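Local coordinates for beta-xylosidase (Uncultured organism, PDB 4MLG), which hydrolyses xylo-oligosaccharides, removing xylose units from their non-reducing ends, as a beta-propeller enzyme of glycoside hydrolase family 43, at the interface of chains A and B. Residues are numbered along the deposited sequence; one frame, centred on the assembly and turned at random. Chains: chain A/B, Beta-xylosidase.

The interface of chains A and B. Residues chain A 107, 109, 131-133, 162, 165-167; chain B 103, 105, 107, 109, 162, 167.
B:Asn105 crosses the two-fold symmetric interface between the two identical beta-xylosidase chains and offers its carboxamide to chain A, although the structure alone does not show that this dimer forms in solution. Its CG lies anti to the carbonyl carbon (chi1 -58°). ND2 donates to the carbonyl O of A:Asn165 at 2.9 Å, nearly straight and in the plane of both groups. It also donates to A:Gly131 O at 2.7 Å, where the nitrogen stands above the carbonyl plane. The ring of A:Tyr133 crosses the amide obliquely, the two planes 78° apart. On the opposite branch, OD1 takes a bent bond from NH1 of A:Arg109 at 2.7 Å, NH1 standing above the amide's carbonyl plane; the two side chains meet tip to tip, their planes 36° apart. That same NH1 also donates to A:Ser132 O of the same chain, almost along the C=O axis, which would help hold the guanidinium's rotation. An alanine in place of B:Asn105 would remove both amide branches and would probably leave these carbonyls and A:Arg109 without their cross-chain partner. A:Arg109 NH2 forms a salt bridge with OD2 of B:Asp103, weak as a hydrogen bond, the carboxylate turned almost perpendicular. B:Asp103 OD1 meanwhile accepts the backbone N-H groups of B:Asn105 and B:Ile107, both from above the carboxylate plane, which probably steadies the turn presenting the amide. Beside this polar cluster, CG1 of B:Ile107 lies 3.7 Å from CB of A:Ala167, whose backbone N donates to B:Asn105 O at 3.0 Å.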
loop_
_atom_site.group_PDB
_atom_site.type_symbol
_atom_site.label_atom_id
_atom_site.label_comp_id
_atom_site.label_asym_id
_atom_site.label_seq_id
_atom_site.Cartn_x
_atom_site.Cartn_y
_atom_site.Cartn_z
ATOM N N ILE A 107 4.929 -3.944 -1.588
ATOM C CA ILE A 107 4.147 -3.252 -2.604
ATOM C C ILE A 107 4.916 -2.029 -3.090
ATOM O O ILE A 107 5.334 -1.195 -2.284
ATOM C CB ILE A 107 2.776 -2.811 -2.059
ATOM C CG1 ILE A 107 2.014 -4.012 -1.499
ATOM C CG2 ILE A 107 1.965 -2.124 -3.145
ATOM C CD1 ILE A 107 0.647 -3.668 -0.940
ATOM N N ARG A 109 5.921 1.422 -4.065
ATOM C CA ARG A 109 5.451 2.780 -3.835
ATOM C C ARG A 109 6.499 3.742 -4.368
ATOM O O ARG A 109 7.586 3.324 -4.770
ATOM C CB ARG A 109 5.224 3.030 -2.343
ATOM C CG ARG A 109 4.230 2.088 -1.679
ATOM C CD ARG A 109 2.830 2.257 -2.244
ATOM N NE ARG A 109 1.823 1.592 -1.422
ATOM C CZ ARG A 109 0.520 1.603 -1.681
ATOM N NH1 ARG A 109 0.058 2.244 -2.746
ATOM N NH2 ARG A 109 -0.325 0.972 -0.876
ATOM N N GLY A 131 -1.239 7.366 -2.534
ATOM C CA GLY A 131 -1.881 6.882 -3.742
ATOM C C GLY A 131 -0.908 6.332 -4.766
ATOM O O GLY A 131 -1.316 5.741 -5.765
ATOM N N SER A 132 0.383 6.526 -4.515
ATOM C CA SER A 132 1.419 6.091 -5.447
ATOM C C SER A 132 1.493 4.571 -5.549
ATOM O O SER A 132 1.242 3.859 -4.575
ATOM C CB SER A 132 2.780 6.649 -5.031
ATOM O OG SER A 132 3.146 6.183 -3.744
ATOM N N TYR A 133 1.836 4.083 -6.735
ATOM C CA TYR A 133 1.989 2.653 -6.966
ATOM C C TYR A 133 2.882 2.398 -8.174
ATOM O O TYR A 133 3.252 3.333 -8.886
ATOM C CB TYR A 133 0.624 1.980 -7.142
ATOM C CG TYR A 133 -0.168 2.440 -8.348
ATOM C CD1 TYR A 133 -0.138 1.720 -9.535
ATOM C CD2 TYR A 133 -0.959 3.582 -8.296
ATOM C CE1 TYR A 133 -0.864 2.125 -10.637
ATOM C CE2 TYR A 133 -1.690 3.997 -9.396
ATOM C CZ TYR A 133 -1.637 3.263 -10.564
ATOM O OH TYR A 133 -2.360 3.663 -11.665
ATOM N N TYR A 162 -3.230 -3.249 -10.706
ATOM C CA TYR A 162 -4.107 -2.095 -10.541
ATOM C C TYR A 162 -4.974 -1.820 -11.768
ATOM O O TYR A 162 -4.523 -1.947 -12.907
ATOM C CB TYR A 162 -3.284 -0.845 -10.205
ATOM C CG TYR A 162 -2.379 -1.002 -9.002
ATOM C CD1 TYR A 162 -2.802 -0.623 -7.734
ATOM C CD2 TYR A 162 -1.101 -1.527 -9.136
ATOM C CE1 TYR A 162 -1.976 -0.765 -6.634
ATOM C CE2 TYR A 162 -0.269 -1.672 -8.042
ATOM C CZ TYR A 162 -0.711 -1.291 -6.795
ATOM O OH TYR A 162 0.117 -1.435 -5.706
ATOM N N ASN A 165 -6.002 3.010 -10.829
ATOM C CA ASN A 165 -5.323 3.327 -9.571
ATOM C C ASN A 165 -5.757 2.477 -8.372
ATOM O O ASN A 165 -5.237 2.643 -7.268
ATOM C CB ASN A 165 -5.443 4.820 -9.241
ATOM C CG ASN A 165 -5.018 5.711 -10.393
ATOM O OD1 ASN A 165 -4.048 5.421 -11.095
ATOM N ND2 ASN A 165 -5.748 6.801 -10.596
ATOM N N LYS A 166 -6.699 1.563 -8.591
ATOM C CA LYS A 166 -7.210 0.716 -7.517
ATOM C C LYS A 166 -6.698 -0.714 -7.651
ATOM O O LYS A 166 -6.856 -1.343 -8.697
ATOM C CB LYS A 166 -8.741 0.720 -7.508
ATOM C CG LYS A 166 -9.363 2.106 -7.479
ATOM C CD LYS A 166 -8.838 2.927 -6.315
ATOM C CE LYS A 166 -9.392 4.342 -6.351
ATOM N NZ LYS A 166 -8.842 5.177 -5.249
ATOM N N ALA A 167 -6.088 -1.225 -6.586
ATOM C CA ALA A 167 -5.526 -2.572 -6.590
ATOM C C ALA A 167 -6.595 -3.636 -6.804
ATOM O O ALA A 167 -7.701 -3.533 -6.278
ATOM C CB ALA A 167 -4.773 -2.837 -5.295
ATOM N N ASP B 103 -6.543 2.939 1.462
ATOM C CA ASP B 103 -5.801 4.096 0.974
ATOM C C ASP B 103 -6.349 4.569 -0.370
ATOM O O ASP B 103 -7.402 4.114 -0.817
ATOM C CB ASP B 103 -4.300 3.796 0.876
ATOM C CG ASP B 103 -3.996 2.543 0.070
ATOM O OD1 ASP B 103 -4.819 2.151 -0.785
ATOM O OD2 ASP B 103 -2.920 1.949 0.290
ATOM N N ASN B 105 -5.462 3.753 -3.051
ATOM C CA ASN B 105 -5.352 2.638 -3.982
ATOM C C ASN B 105 -6.293 1.496 -3.603
ATOM O O ASN B 105 -6.157 0.376 -4.105
ATOM C CB ASN B 105 -3.911 2.132 -4.032
ATOM C CG ASN B 105 -2.927 3.214 -4.431
ATOM O OD1 ASN B 105 -2.101 3.644 -3.626
ATOM N ND2 ASN B 105 -3.009 3.657 -5.680
ATOM N N ILE B 107 -6.324 -0.104 -0.951
ATOM C CA ILE B 107 -5.615 -1.094 -0.155
ATOM C C ILE B 107 -5.797 -0.773 1.323
ATOM O O ILE B 107 -5.470 0.327 1.770
ATOM C CB ILE B 107 -4.114 -1.111 -0.483
ATOM C CG1 ILE B 107 -3.898 -1.348 -1.979
ATOM C CG2 ILE B 107 -3.403 -2.170 0.341
ATOM C CD1 ILE B 107 -2.440 -1.355 -2.391
ATOM N N ARG B 109 -5.273 -0.105 4.934
ATOM C CA ARG B 109 -4.168 0.233 5.817
ATOM C C ARG B 109 -4.729 0.587 7.190
ATOM O O ARG B 109 -5.941 0.724 7.352
ATOM C CB ARG B 109 -3.375 1.417 5.259
ATOM C CG ARG B 109 -3.047 1.325 3.772
ATOM C CD ARG B 109 -2.218 0.091 3.443
ATOM N NE ARG B 109 -1.069 -0.059 4.333
ATOM C CZ ARG B 109 0.085 0.584 4.184
ATOM N NH1 ARG B 109 0.251 1.433 3.179
ATOM N NH2 ARG B 109 1.074 0.381 5.043
ATOM N N TYR B 162 -2.190 -11.456 1.446
ATOM C CA TYR B 162 -0.876 -11.381 2.071
ATOM C C TYR B 162 -0.395 -12.720 2.625
ATOM O O TYR B 162 -1.181 -13.515 3.140
ATOM C CB TYR B 162 -0.884 -10.335 3.190
ATOM C CG TYR B 162 -1.288 -8.947 2.745
ATOM C CD1 TYR B 162 -0.331 -7.988 2.436
ATOM C CD2 TYR B 162 -2.627 -8.593 2.637
ATOM C CE1 TYR B 162 -0.699 -6.716 2.030
ATOM C CE2 TYR B 162 -3.002 -7.327 2.233
ATOM C CZ TYR B 162 -2.036 -6.394 1.930
ATOM O OH TYR B 162 -2.411 -5.132 1.527
ATOM N N ALA B 167 2.606 -8.779 0.172
ATOM C CA ALA B 167 1.484 -8.849 -0.755
ATOM C C ALA B 167 1.716 -9.882 -1.850
ATOM O O ALA B 167 2.789 -9.935 -2.448
ATOM C CB ALA B 167 1.221 -7.486 -1.369
#